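Local coordinates for protein HTH-type transcriptional regulator Rv1985c/MT2039 (Mycobacterium tuberculosis, PDB 3ISP) that binds DNA as a homodimeric LysR-family transcription factor and probably activates expression of the exporter LysE while repressing its own gene, at residues Gln5-Gln10 with Lys42-Gln47; Ala15-Leu20 with Lys57-Thr62; Thr98-Ala103 with Met142-Thr147; Pro153-His158 with Gln269-Asp274; His158-Met163 with Asp283-Ala288. All coordinates share one frame; numbering follows the deposited sequence.

In the fold
The five contacts fall into two groups that match the two functional parts of a LysR-type regulator. Contacts 1 and 2, which alternate along the chain with centres about 16 Å apart, share helix 9-20 and knit together the N-terminal DNA-binding domain. Contacts 3, 4 and 5 follow later in the sequence, in the regulatory domain: contacts 3 and 4 pair strands of one mixed sheet, and contact 5 packs helix 276-288 on it. Contact 3 lies about 12 Å, centre to centre, from each of the other two. Contacts 4 and 5 share strand 155-169 and meet at His158. Contacts 1 and 5 are farthest apart, with centres about 38 Å from each other, so the N-terminal DNA-binding domain lies well away from the last helix of the regulatory domain.

Contact 1: residues Gln5-Gln10 with Lys42-Gln47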
# COMPACT_ATOMS: atom_id res chain seq x y z
N GLN A 5 -0.76 12.94 -36.29
CA GLN A 5 -0.81 13.57 -34.98
C GLN A 5 0.33 13.07 -34.08
O GLN A 5 0.72 11.90 -34.17
CB GLN A 5 -2.17 13.31 -34.31
CG GLN A 5 -3.36 13.96 -35.00
CD GLN A 5 -3.69 15.35 -34.47
OE1 GLN A 5 -3.75 15.56 -33.25
NE2 GLN A 5 -3.90 16.30 -35.37
N LEU A 6 0.87 13.96 -33.25
CA LEU A 6 1.95 13.59 -32.33
C LEU A 6 2.21 14.56 -31.16
O LEU A 6 3.35 14.95 -30.91
CB LEU A 6 3.26 13.31 -33.10
CG LEU A 6 3.73 14.18 -34.29
CD1 LEU A 6 3.51 15.67 -34.05
CD2 LEU A 6 5.20 13.89 -34.61
N ASP A 7 1.16 14.95 -30.44
CA ASP A 7 1.31 15.65 -29.16
C ASP A 7 1.52 17.16 -29.30
O ASP A 7 1.02 17.76 -30.24
CB ASP A 7 2.44 15.01 -28.34
CG ASP A 7 2.30 13.49 -28.23
OD1 ASP A 7 1.16 12.98 -28.24
OD2 ASP A 7 3.34 12.80 -28.14
N GLY A 8 2.23 17.77 -28.35
CA GLY A 8 2.57 19.18 -28.43
C GLY A 8 2.60 19.94 -27.11
O GLY A 8 3.33 19.57 -26.20
N PRO A 9 1.81 21.02 -27.02
CA PRO A 9 1.57 21.72 -25.75
C PRO A 9 0.45 21.00 -25.02
O PRO A 9 -0.17 21.57 -24.12
CB PRO A 9 1.08 23.11 -26.19
CG PRO A 9 1.04 23.09 -27.71
CD PRO A 9 1.08 21.66 -28.13
N GLN A 10 0.17 19.77 -25.46
CA GLN A 10 -0.81 18.90 -24.81
C GLN A 10 -0.15 18.27 -23.59
O GLN A 10 -0.74 18.22 -22.50
CB GLN A 10 -1.29 17.82 -25.78
CG GLN A 10 -2.18 18.32 -26.92
CD GLN A 10 -2.53 17.23 -27.93
OE1 GLN A 10 -3.68 17.10 -28.35
NE2 GLN A 10 -1.53 16.44 -28.32
N LYS A 42 -7.92 16.10 -22.92
CA LYS A 42 -8.85 15.27 -23.67
C LYS A 42 -8.35 14.87 -25.06
O LYS A 42 -8.46 13.70 -25.46
CB LYS A 42 -10.18 15.99 -23.83
CG LYS A 42 -11.34 15.36 -23.08
CD LYS A 42 -11.63 13.96 -23.60
CE LYS A 42 -12.76 13.31 -22.81
NZ LYS A 42 -12.61 11.81 -22.73
N SER A 43 -7.82 15.83 -25.81
CA SER A 43 -7.40 15.56 -27.18
C SER A 43 -6.22 14.62 -27.14
O SER A 43 -6.03 13.78 -28.02
CB SER A 43 -7.04 16.86 -27.90
OG SER A 43 -7.33 16.77 -29.29
N LEU A 44 -5.43 14.77 -26.08
CA LEU A 44 -4.26 13.95 -25.83
C LEU A 44 -4.65 12.56 -25.34
O LEU A 44 -4.03 11.56 -25.72
CB LEU A 44 -3.37 14.64 -24.80
CG LEU A 44 -2.18 13.88 -24.24
CD1 LEU A 44 -1.24 13.43 -25.34
CD2 LEU A 44 -1.47 14.77 -23.25
N GLU A 45 -5.69 12.51 -24.51
CA GLU A 45 -6.30 11.25 -24.09
C GLU A 45 -6.90 10.55 -25.29
O GLU A 45 -6.82 9.32 -25.40
CB GLU A 45 -7.39 11.49 -23.04
CG GLU A 45 -6.89 11.40 -21.62
CD GLU A 45 -7.85 12.03 -20.62
OE1 GLU A 45 -8.89 12.58 -21.06
OE2 GLU A 45 -7.56 11.98 -19.40
N GLN A 46 -7.49 11.33 -26.19
CA GLN A 46 -8.01 10.81 -27.45
C GLN A 46 -6.91 10.20 -28.29
O GLN A 46 -6.97 9.03 -28.66
CB GLN A 46 -8.71 11.92 -28.22
CG GLN A 46 -10.17 12.10 -27.86
CD GLN A 46 -11.05 10.98 -28.41
OE1 GLN A 46 -10.56 10.10 -29.14
NE2 GLN A 46 -12.34 11.01 -28.08
N GLN A 47 -5.90 11.00 -28.61
CA GLN A 47 -4.80 10.54 -29.45
C GLN A 47 -4.18 9.25 -28.93
O GLN A 47 -3.91 8.31 -29.68
CB GLN A 47 -3.72 11.63 -29.58
CG GLN A 47 -2.41 11.16 -30.23
CD GLN A 47 -2.60 10.62 -31.65
OE1 GLN A 47 -3.45 11.11 -32.41
NE2 GLN A 47 -1.80 9.61 -32.01
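Gln10, early in helix 9-20, faces Leu44 of helix 34-48 with their CA atoms 6.1 Å apart, and the backbones stand farther apart toward Gln5 and Gln47, whose CA atoms are 7.5 Å from each other. Gln10 carries the middle of the contact. Its CB meets Leu44 CB at 3.9 Å. With CG anti to the carbonyl carbon (chi1 -70°) and the chain extended beyond it, the amide is carried out to Ser43, where Gln10 OE1 lies 3.4 Å from Ser43 CB. A long amide suits this half-exposed place: its methylenes pack on Leu44 and its amide oxygen lies beside Ser43. Leu44 divides its two methyls: CD2 sits 3.6 Å from Gln10 O, and CD1 lies 3.8 Å from Asp7 OD1. Farther out, Gln47 bends at its second torsion and brings OE1 against Gln5 CB, the two amide planes being turned 37° apart. No hydrogen bond crosses between the two segments, which meet by packing. This is the start of the helix-turn-helix domain lying against its third helix. Leu44 continues inward to Leu68 of helix 66-82, which Asp7 also touches through Leu71, and to Leu52 ahead of strand 53-54.

Contact 2: residues Ala15-Leu20 with Lys57-Thr62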
# COMPACT_ATOMS: atom_id res chain seq x y z
N ALA A 15 1.47 17.64 -17.70
CA ALA A 15 2.54 17.82 -16.73
C ALA A 15 2.20 18.91 -15.73
O ALA A 15 2.52 18.80 -14.55
CB ALA A 15 3.86 18.13 -17.44
N ALA A 16 1.55 19.95 -16.22
CA ALA A 16 1.15 21.07 -15.38
C ALA A 16 0.02 20.64 -14.45
O ALA A 16 0.05 20.93 -13.26
CB ALA A 16 0.72 22.24 -16.23
N VAL A 17 -0.95 19.93 -15.00
CA VAL A 17 -2.10 19.49 -14.22
C VAL A 17 -1.70 18.48 -13.15
O VAL A 17 -2.32 18.42 -12.09
CB VAL A 17 -3.20 18.91 -15.11
CG1 VAL A 17 -4.29 18.27 -14.27
CG2 VAL A 17 -3.79 20.00 -15.98
N VAL A 18 -0.67 17.68 -13.42
CA VAL A 18 -0.24 16.69 -12.44
C VAL A 18 0.70 17.27 -11.39
O VAL A 18 0.53 17.03 -10.19
CB VAL A 18 0.41 15.48 -13.10
CG1 VAL A 18 1.30 14.76 -12.11
CG2 VAL A 18 -0.66 14.54 -13.65
N GLU A 19 1.69 18.03 -11.83
CA GLU A 19 2.64 18.64 -10.91
C GLU A 19 1.96 19.66 -9.98
O GLU A 19 2.47 19.97 -8.91
CB GLU A 19 3.78 19.29 -11.68
CG GLU A 19 5.01 19.65 -10.84
CD GLU A 19 6.22 19.97 -11.70
OE1 GLU A 19 6.20 19.68 -12.91
OE2 GLU A 19 7.20 20.52 -11.15
N LEU A 20 0.80 20.17 -10.40
CA LEU A 20 0.10 21.21 -9.65
C LEU A 20 -1.20 20.73 -9.00
O LEU A 20 -1.79 21.46 -8.20
CB LEU A 20 -0.20 22.42 -10.54
CG LEU A 20 0.70 23.65 -10.41
CD1 LEU A 20 2.17 23.25 -10.37
CD2 LEU A 20 0.43 24.62 -11.55
N LYS A 57 -10.04 15.34 -6.49
CA LYS A 57 -9.33 15.91 -5.34
C LYS A 57 -7.97 16.56 -5.68
O LYS A 57 -7.95 17.72 -6.07
CB LYS A 57 -9.21 14.85 -4.24
CG LYS A 57 -9.26 15.39 -2.82
CD LYS A 57 -10.67 15.38 -2.27
CE LYS A 57 -10.63 15.42 -0.76
NZ LYS A 57 -9.67 14.40 -0.24
N PRO A 58 -6.84 15.84 -5.50
CA PRO A 58 -5.64 16.38 -6.15
C PRO A 58 -5.40 15.60 -7.45
O PRO A 58 -5.51 14.38 -7.44
CB PRO A 58 -4.52 16.06 -5.15
CG PRO A 58 -5.17 15.27 -4.02
CD PRO A 58 -6.47 14.78 -4.55
N CYS A 59 -5.08 16.29 -8.53
CA CYS A 59 -4.91 15.62 -9.81
C CYS A 59 -3.58 14.87 -9.88
O CYS A 59 -2.52 15.44 -9.65
CB CYS A 59 -5.02 16.61 -10.96
SG CYS A 59 -6.56 17.51 -10.98
N ARG A 60 -3.65 13.58 -10.20
CA ARG A 60 -2.45 12.78 -10.35
C ARG A 60 -2.49 12.03 -11.68
O ARG A 60 -3.56 11.84 -12.27
CB ARG A 60 -2.31 11.80 -9.19
CG ARG A 60 -3.52 10.91 -8.97
CD ARG A 60 -3.19 9.70 -8.08
NE ARG A 60 -4.24 8.68 -8.09
CZ ARG A 60 -5.41 8.79 -7.46
NH1 ARG A 60 -5.70 9.90 -6.78
NH2 ARG A 60 -6.28 7.80 -7.52
N ALA A 61 -1.32 11.62 -12.15
CA ALA A 61 -1.24 10.83 -13.36
C ALA A 61 -1.78 9.42 -13.11
O ALA A 61 -1.63 8.87 -12.02
CB ALA A 61 0.22 10.75 -13.84
N THR A 62 -2.43 8.85 -14.12
CA THR A 62 -2.77 7.45 -14.08
C THR A 62 -1.50 6.72 -14.45
O THR A 62 -0.53 7.33 -14.88
CB THR A 62 -3.83 7.08 -15.10
OG1 THR A 62 -3.35 7.40 -16.41
CG2 THR A 62 -5.12 7.81 -14.83
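Val17 and Val18, next to each other on helix 9-20, pack against Cys59 and Ala61, in and just before the short, weakly bonded strand at about 60-61, the second strand of the wing in this winged helix-turn-helix domain. The backbones are nearest at Val18 and Arg60, whose CA atoms lie 5.0 Å apart. Val18 has CG1 anti to the backbone N (chi1 158°), which places CG2 anti to the carbonyl carbon. CG2 does the touching: it lies against the backbone of the wing, with Ala61 N at 3.3 Å and Arg60 C at 3.7 Å, and it meets the methyl of Ala61, Val18 CG2 to Ala61 CB 3.9 Å. A methyl is all that Ala61 places beside Val18, and it also touches Leu69 of helix 66-82. Val17 holds a similar rotamer, and its CG1 meets Cys59 CB at 3.8 Å. From there Val17 continues into the domain core, where it touches Phe23, Ala26, Val37 and Ile41. Cys59, compact and apolar enough for this buried site, has SG beside its backbone N (chi1 -57°), 4.1 Å from Val17 CG1, and its side chain also rests on Phe23. Arg60 starts away from the helix, as a charged side chain at the surface should, and its NH2 forms a salt bridge with Glu138 of the second subunit. No hydrogen bond crosses between the two segments: Val18 O and Cys59 O, both acceptors, lie 3.5 Å apart, and Val17 O meets Cys59 CB at 3.4 Å.

Contact 3: residues Thr98-Ala103 with Met142-Thr147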
# COMPACT_ATOMS: atom_id res chain seq x y z
N THR A 98 17.04 17.95 -11.57
CA THR A 98 16.68 17.15 -10.42
C THR A 98 17.30 15.76 -10.54
O THR A 98 17.12 15.06 -11.54
CB THR A 98 15.16 17.02 -10.27
OG1 THR A 98 14.58 18.32 -10.06
CG2 THR A 98 14.83 16.12 -9.08
N ILE A 99 18.03 15.37 -9.51
CA ILE A 99 18.59 14.04 -9.51
C ILE A 99 18.37 13.33 -8.19
O ILE A 99 18.49 13.92 -7.13
CB ILE A 99 20.08 14.04 -9.94
CG1 ILE A 99 20.96 14.75 -8.94
CG2 ILE A 99 20.25 14.73 -11.29
CD1 ILE A 99 22.08 15.51 -9.64
N ALA A 100 18.00 12.05 -8.28
CA ALA A 100 17.86 11.22 -7.11
C ALA A 100 19.23 10.68 -6.65
O ALA A 100 20.11 10.41 -7.47
CB ALA A 100 16.90 10.08 -7.41
N VAL A 101 19.42 10.54 -5.33
CA VAL A 101 20.65 9.98 -4.77
C VAL A 101 20.40 9.18 -3.49
O VAL A 101 19.86 9.72 -2.53
CB VAL A 101 21.67 11.08 -4.43
CG1 VAL A 101 22.94 10.48 -3.88
CG2 VAL A 101 21.98 11.92 -5.66
N ASN A 102 20.80 7.91 -3.46
CA ASN A 102 20.69 7.10 -2.25
C ASN A 102 21.51 7.68 -1.10
O ASN A 102 22.62 8.18 -1.31
CB ASN A 102 21.08 5.64 -2.50
CG ASN A 102 22.56 5.48 -2.86
OD1 ASN A 102 23.23 4.57 -2.38
ND2 ASN A 102 23.05 6.35 -3.71
N ALA A 103 20.95 7.59 0.11
CA ALA A 103 21.51 8.23 1.31
C ALA A 103 23.00 7.98 1.49
O ALA A 103 23.76 8.90 1.76
CB ALA A 103 20.75 7.77 2.55
N MET A 142 16.00 13.73 -13.74
CA MET A 142 16.67 13.52 -15.03
C MET A 142 17.91 12.63 -14.87
O MET A 142 18.74 12.54 -15.77
CB MET A 142 17.01 14.84 -15.75
CG MET A 142 17.08 16.10 -14.87
SD MET A 142 15.66 17.23 -14.93
CE MET A 142 14.51 16.42 -13.84
N GLY A 143 17.99 11.96 -13.71
CA GLY A 143 19.08 11.05 -13.42
C GLY A 143 19.11 10.66 -11.96
O GLY A 143 18.67 11.44 -11.12
N ALA A 144 19.63 9.47 -11.66
CA ALA A 144 19.65 8.97 -10.27
C ALA A 144 20.77 7.96 -9.99
O ALA A 144 20.99 7.03 -10.76
CB ALA A 144 18.30 8.36 -9.91
N VAL A 145 21.46 8.14 -8.87
CA VAL A 145 22.34 7.10 -8.37
C VAL A 145 21.44 6.05 -7.69
O VAL A 145 20.71 6.36 -6.76
CB VAL A 145 23.38 7.66 -7.38
CG1 VAL A 145 24.21 6.54 -6.79
CG2 VAL A 145 24.27 8.67 -8.08
N THR A 146 21.48 4.81 -8.17
CA THR A 146 20.58 3.78 -7.70
C THR A 146 21.29 2.44 -7.64
O THR A 146 22.30 2.25 -8.29
CB THR A 146 19.36 3.63 -8.64
OG1 THR A 146 18.57 2.50 -8.24
CG2 THR A 146 19.82 3.42 -10.07
N THR A 147 20.76 1.50 -6.87
CA THR A 147 21.38 0.18 -6.77
C THR A 147 20.84 -0.67 -7.89
O THR A 147 21.14 -1.85 -7.98
CB THR A 147 21.09 -0.53 -5.42
OG1 THR A 147 19.67 -0.62 -5.20
CG2 THR A 147 21.76 0.21 -4.24
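Met142 N donates to Thr98 O at 2.8 Å and opens a parallel ladder between strands 98-101 and 143-146, whose directions differ by only 6°. Ala100 then bonds both ways, its N to Gly143 O at 3.0 Å and its O to Val145 N, also at 3.0 Å. Beyond the backbone, Ala100 CB and Ala144 CB meet on one face of the sheet; such small side chains suit a face on which helix 129-137 rests through Ser132 and Leu136. At one end Met142, bent at its second and third torsions, folds back so that CE reaches Thr98 CB at 3.7 Å, while Thr98 OG1 is held by Asp123. At the other end Asn102, in the N-cap position before helix 103-107, lays ND2 3.3 Å from Val145 CG1, and the same ND2 makes a weak hydrogen bond to Ser105 OG. Away from the alanines, Ile99 and Val145 both pack on Trp268, as branched aliphatics suit a buried sheet. The pair lies inside the mixed sheet of the periplasmic-binding-protein-like regulatory domain, with strand 120-126 beside 95-101 and strand 255-271 beside 143-146.

Contact 4: residues Pro153-His158 with Gln269-Asp274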
# COMPACT_ATOMS: atom_id res chain seq x y z
N PRO A 153 12.63 2.75 -17.72
CA PRO A 153 12.04 3.29 -18.95
C PRO A 153 12.52 4.70 -19.31
O PRO A 153 12.41 5.62 -18.49
CB PRO A 153 10.54 3.31 -18.62
CG PRO A 153 10.37 2.17 -17.68
CD PRO A 153 11.63 2.09 -16.86
N GLY A 154 13.04 4.85 -20.52
CA GLY A 154 13.56 6.13 -20.99
C GLY A 154 14.91 6.49 -20.41
O GLY A 154 15.27 7.67 -20.35
N CYS A 155 15.68 5.48 -19.99
CA CYS A 155 16.91 5.72 -19.25
C CYS A 155 18.11 4.87 -19.69
O CYS A 155 17.99 3.66 -19.86
CB CYS A 155 16.65 5.50 -17.77
SG CYS A 155 16.07 6.94 -16.89
N ARG A 156 19.26 5.51 -19.85
CA ARG A 156 20.53 4.80 -20.00
C ARG A 156 21.13 4.44 -18.63
O ARG A 156 20.98 5.19 -17.66
CB ARG A 156 21.55 5.65 -20.77
CG ARG A 156 21.39 5.62 -22.25
CD ARG A 156 22.61 6.21 -22.94
NE ARG A 156 22.25 6.83 -24.22
CZ ARG A 156 22.00 8.12 -24.37
NH1 ARG A 156 22.08 8.95 -23.33
NH2 ARG A 156 21.68 8.59 -25.57
N VAL A 157 21.84 3.32 -18.58
CA VAL A 157 22.47 2.84 -17.36
C VAL A 157 23.99 2.92 -17.44
O VAL A 157 24.59 2.39 -18.38
CB VAL A 157 22.11 1.37 -17.12
CG1 VAL A 157 22.95 0.80 -16.01
CG2 VAL A 157 20.62 1.23 -16.82
N HIS A 158 24.60 3.57 -16.45
CA HIS A 158 26.06 3.65 -16.31
C HIS A 158 26.56 3.03 -15.00
O HIS A 158 26.15 3.44 -13.91
CB HIS A 158 26.52 5.10 -16.33
CG HIS A 158 26.20 5.83 -17.59
ND1 HIS A 158 25.06 6.59 -17.74
CD2 HIS A 158 26.88 5.93 -18.75
CE1 HIS A 158 25.05 7.13 -18.94
NE2 HIS A 158 26.15 6.75 -19.58
N GLN A 269 21.81 5.96 -13.51
CA GLN A 269 20.78 5.94 -14.54
C GLN A 269 20.30 7.36 -14.88
O GLN A 269 19.96 8.13 -13.98
CB GLN A 269 19.59 5.08 -14.11
CG GLN A 269 19.95 3.62 -13.99
CD GLN A 269 18.78 2.68 -14.18
OE1 GLN A 269 17.93 2.88 -15.04
NE2 GLN A 269 18.76 1.61 -13.39
N CYS A 270 20.28 7.70 -16.17
CA CYS A 270 19.79 9.00 -16.61
C CYS A 270 19.03 8.94 -17.93
O CYS A 270 19.12 7.95 -18.67
CB CYS A 270 20.94 10.00 -16.72
SG CYS A 270 22.16 9.62 -17.99
N TRP A 271 18.27 10.00 -18.23
CA TRP A 271 17.49 10.09 -19.46
C TRP A 271 18.29 9.70 -20.69
O TRP A 271 19.29 10.33 -21.01
CB TRP A 271 16.96 11.50 -19.68
CG TRP A 271 15.83 11.87 -18.79
CD1 TRP A 271 15.04 11.02 -18.07
CD2 TRP A 271 15.34 13.19 -18.53
NE1 TRP A 271 14.11 11.74 -17.37
CE2 TRP A 271 14.27 13.07 -17.64
CE3 TRP A 271 15.72 14.46 -18.97
CZ2 TRP A 271 13.56 14.18 -17.17
CZ3 TRP A 271 15.02 15.57 -18.50
CH2 TRP A 271 13.95 15.42 -17.61
N LYS A 272 17.84 8.65 -21.37
CA LYS A 272 18.40 8.28 -22.66
C LYS A 272 17.96 9.28 -23.73
O LYS A 272 16.83 9.25 -24.20
CB LYS A 272 17.95 6.87 -23.04
CG LYS A 272 18.53 6.36 -24.36
CD LYS A 272 18.28 4.86 -24.52
CE LYS A 272 16.80 4.52 -24.36
NZ LYS A 272 16.60 3.10 -23.97
N LEU A 273 18.88 10.17 -24.08
CA LEU A 273 18.65 11.18 -25.09
C LEU A 273 19.93 11.96 -25.24
O LEU A 273 20.88 11.71 -24.51
CB LEU A 273 17.50 12.11 -24.69
CG LEU A 273 17.52 12.74 -23.30
CD1 LEU A 273 18.62 13.78 -23.17
CD2 LEU A 273 16.16 13.37 -22.99
N ASP A 274 19.97 12.89 -26.19
CA ASP A 274 21.12 13.77 -26.34
C ASP A 274 20.95 15.05 -25.53
O ASP A 274 19.90 15.70 -25.56
CB ASP A 274 21.35 14.12 -27.80
CG ASP A 274 21.92 12.96 -28.58
OD1 ASP A 274 22.47 12.03 -27.94
OD2 ASP A 274 21.83 12.99 -29.84
O HOH W 1 14.89 2.98 -20.99
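Cys155, Arg156 and Val157 pair with Trp271, Cys270 and Gln269 in an antiparallel ladder of the mixed sheet in the regulatory domain. Arg156 and Cys270 form the hydrogen-bonded pair, Arg156 N to Cys270 O at 2.7 Å and Cys270 N to Arg156 O at 3.0 Å; the pairs flanking it are non-hydrogen-bonded. The inner part is tight. Val157 and Gln269 lie side by side, pointing the same way, with Val157 CG2 3.5 Å from Gln269 CD. The Gln269 amide suits this buried place because its polar atoms are satisfied: NE2 bonds the carbonyls of Glu148 and Asn150, and OE1 accepts from Val152 N. Cys155 SG comes to the edge of the Trp271 ring, while Cys270 SG, placed between its backbone N and carbonyl carbon (chi1 65°), lies at the edge of the His158 ring. Toward solvent the strands end and long chains take over. Gly154 O accepts from Lys272 N at 2.9 Å, and a water accepts from Cys155 N and, weakly, from Lys272 NZ. The aliphatic part of Lys272 crosses Arg156 at about a right angle, and Lys272 CG lies over one face of the guanidinium. Asp274 OD1 is too far from Arg156 NH2 for a salt bridge. The guanidinium grips the chain instead: Arg156 NH1 donates to Leu273 O at 3.2 Å, and NH2 adds a weak bond to the same oxygen at 3.4 Å.

Contact 5: residues His158-Met163 with Asp283-Ala288; sequences HPLGEM and DTVRAA
Arg286 of helix 276-288 reaches to the edge of the His158 ring on strand 155-169, where the C-terminal helix packs against the mixed sheet of the regulatory domain in an alpha/beta layer; the axes of strand 158-163 and helix 283-288 run 19° apart. At CB the arginine has just left the helix, 4.6 Å from Leu160 CD2. CG comes closer to that methyl, at 4.0 Å. The chain then runs extended: CD passes 4.7 Å from His158 CB, and NE settles 3.7 Å from the same atom. CZ comes to the imidazole at CD2, 3.1 Å away, and NH1 and NH2 lie about as near to that carbon, at 3.2 and 3.0 Å. Ring and guanidinium planes stand 81° apart, so the edge of the histidine meets the face of the guanidinium; no hydrogen bond joins them. Pro159 adds its CD and its carbonyl O at the edge of the guanidinium. An arginine fits this exposed rim because its methylenes can pack while its charged end stays near the surface. The imidazole also meets the ring of Trp268 on strand 255-271, the planes at about 35°. Deeper in the layer the contact turns apolar: Leu160 and Val285 both lean on Trp268, as branched aliphatics suit the space between helix and sheet, and they cross obliquely with Leu160 CD2 3.9 Å from Val285 CG1.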
# COMPACT_ATOMS: atom_id res chain seq x y z
N HIS A 158 24.60 3.57 -16.45
CA HIS A 158 26.06 3.65 -16.31
C HIS A 158 26.56 3.03 -15.00
O HIS A 158 26.15 3.44 -13.91
CB HIS A 158 26.52 5.10 -16.33
CG HIS A 158 26.20 5.83 -17.59
ND1 HIS A 158 25.06 6.59 -17.74
CD2 HIS A 158 26.88 5.93 -18.75
CE1 HIS A 158 25.05 7.13 -18.94
NE2 HIS A 158 26.15 6.75 -19.58
N PRO A 159 27.47 2.06 -15.09
CA PRO A 159 28.01 1.51 -13.85
C PRO A 159 28.93 2.53 -13.23
O PRO A 159 29.60 3.26 -13.95
CB PRO A 159 28.79 0.29 -14.31
CG PRO A 159 28.27 0.00 -15.69
CD PRO A 159 27.95 1.33 -16.27
N LEU A 160 28.95 2.59 -11.91
CA LEU A 160 29.74 3.58 -11.21
C LEU A 160 30.87 2.92 -10.42
O LEU A 160 31.86 3.57 -10.10
CB LEU A 160 28.85 4.37 -10.26
CG LEU A 160 27.88 5.35 -10.92
CD1 LEU A 160 26.86 5.78 -9.89
CD2 LEU A 160 28.63 6.55 -11.46
N GLY A 161 30.70 1.62 -10.16
CA GLY A 161 31.55 0.87 -9.26
C GLY A 161 30.73 0.20 -8.17
O GLY A 161 29.52 0.19 -8.21
N GLU A 162 31.39 -0.37 -7.17
CA GLU A 162 30.67 -0.91 -6.02
C GLU A 162 31.06 -0.20 -4.72
O GLU A 162 32.21 0.24 -4.56
CB GLU A 162 30.91 -2.41 -5.90
CG GLU A 162 30.56 -3.16 -7.16
CD GLU A 162 30.86 -4.64 -7.03
OE1 GLU A 162 31.59 -5.03 -6.08
OE2 GLU A 162 30.36 -5.41 -7.90
N MET A 163 30.09 -0.06 -3.82
CA MET A 163 30.32 0.52 -2.49
C MET A 163 30.49 -0.64 -1.51
O MET A 163 29.71 -1.58 -1.54
CB MET A 163 29.12 1.42 -2.09
CG MET A 163 29.11 1.92 -0.64
SD MET A 163 27.97 3.29 -0.35
CE MET A 163 26.55 2.69 -1.23
N ASP A 283 29.31 12.99 -16.60
CA ASP A 283 30.76 12.99 -16.44
C ASP A 283 31.12 13.26 -15.01
O ASP A 283 31.98 12.59 -14.45
CB ASP A 283 31.43 14.04 -17.33
CG ASP A 283 31.65 13.54 -18.73
OD1 ASP A 283 31.48 12.31 -18.94
OD2 ASP A 283 31.97 14.37 -19.61
N THR A 284 30.47 14.25 -14.44
CA THR A 284 30.75 14.64 -13.07
C THR A 284 30.39 13.53 -12.09
O THR A 284 31.21 13.14 -11.26
CB THR A 284 30.03 15.93 -12.75
OG1 THR A 284 30.57 16.96 -13.58
CG2 THR A 284 30.21 16.29 -11.29
N VAL A 285 29.18 13.00 -12.19
CA VAL A 285 28.80 11.90 -11.35
C VAL A 285 29.78 10.74 -11.47
O VAL A 285 30.26 10.23 -10.48
CB VAL A 285 27.36 11.43 -11.64
CG1 VAL A 285 27.08 10.10 -10.94
CG2 VAL A 285 26.37 12.50 -11.21
N ARG A 286 30.09 10.34 -12.70
CA ARG A 286 31.02 9.23 -12.92
C ARG A 286 32.40 9.46 -12.29
O ARG A 286 33.00 8.54 -11.73
CB ARG A 286 31.16 8.95 -14.41
CG ARG A 286 30.37 7.75 -14.89
CD ARG A 286 30.59 7.44 -16.38
NE ARG A 286 30.10 6.10 -16.69
CZ ARG A 286 29.83 5.66 -17.92
NH1 ARG A 286 30.00 6.46 -18.97
NH2 ARG A 286 29.38 4.42 -18.11
N ALA A 287 32.88 10.69 -12.37
CA ALA A 287 34.19 11.04 -11.84
C ALA A 287 34.17 11.12 -10.31
O ALA A 287 35.15 10.81 -9.65
CB ALA A 287 34.67 12.34 -12.43
N ALA A 288 33.04 11.55 -9.76
CA ALA A 288 32.92 11.63 -8.32
C ALA A 288 32.98 10.23 -7.72
O ALA A 288 33.30 10.03 -6.54
CB ALA A 288 31.62 12.32 -7.95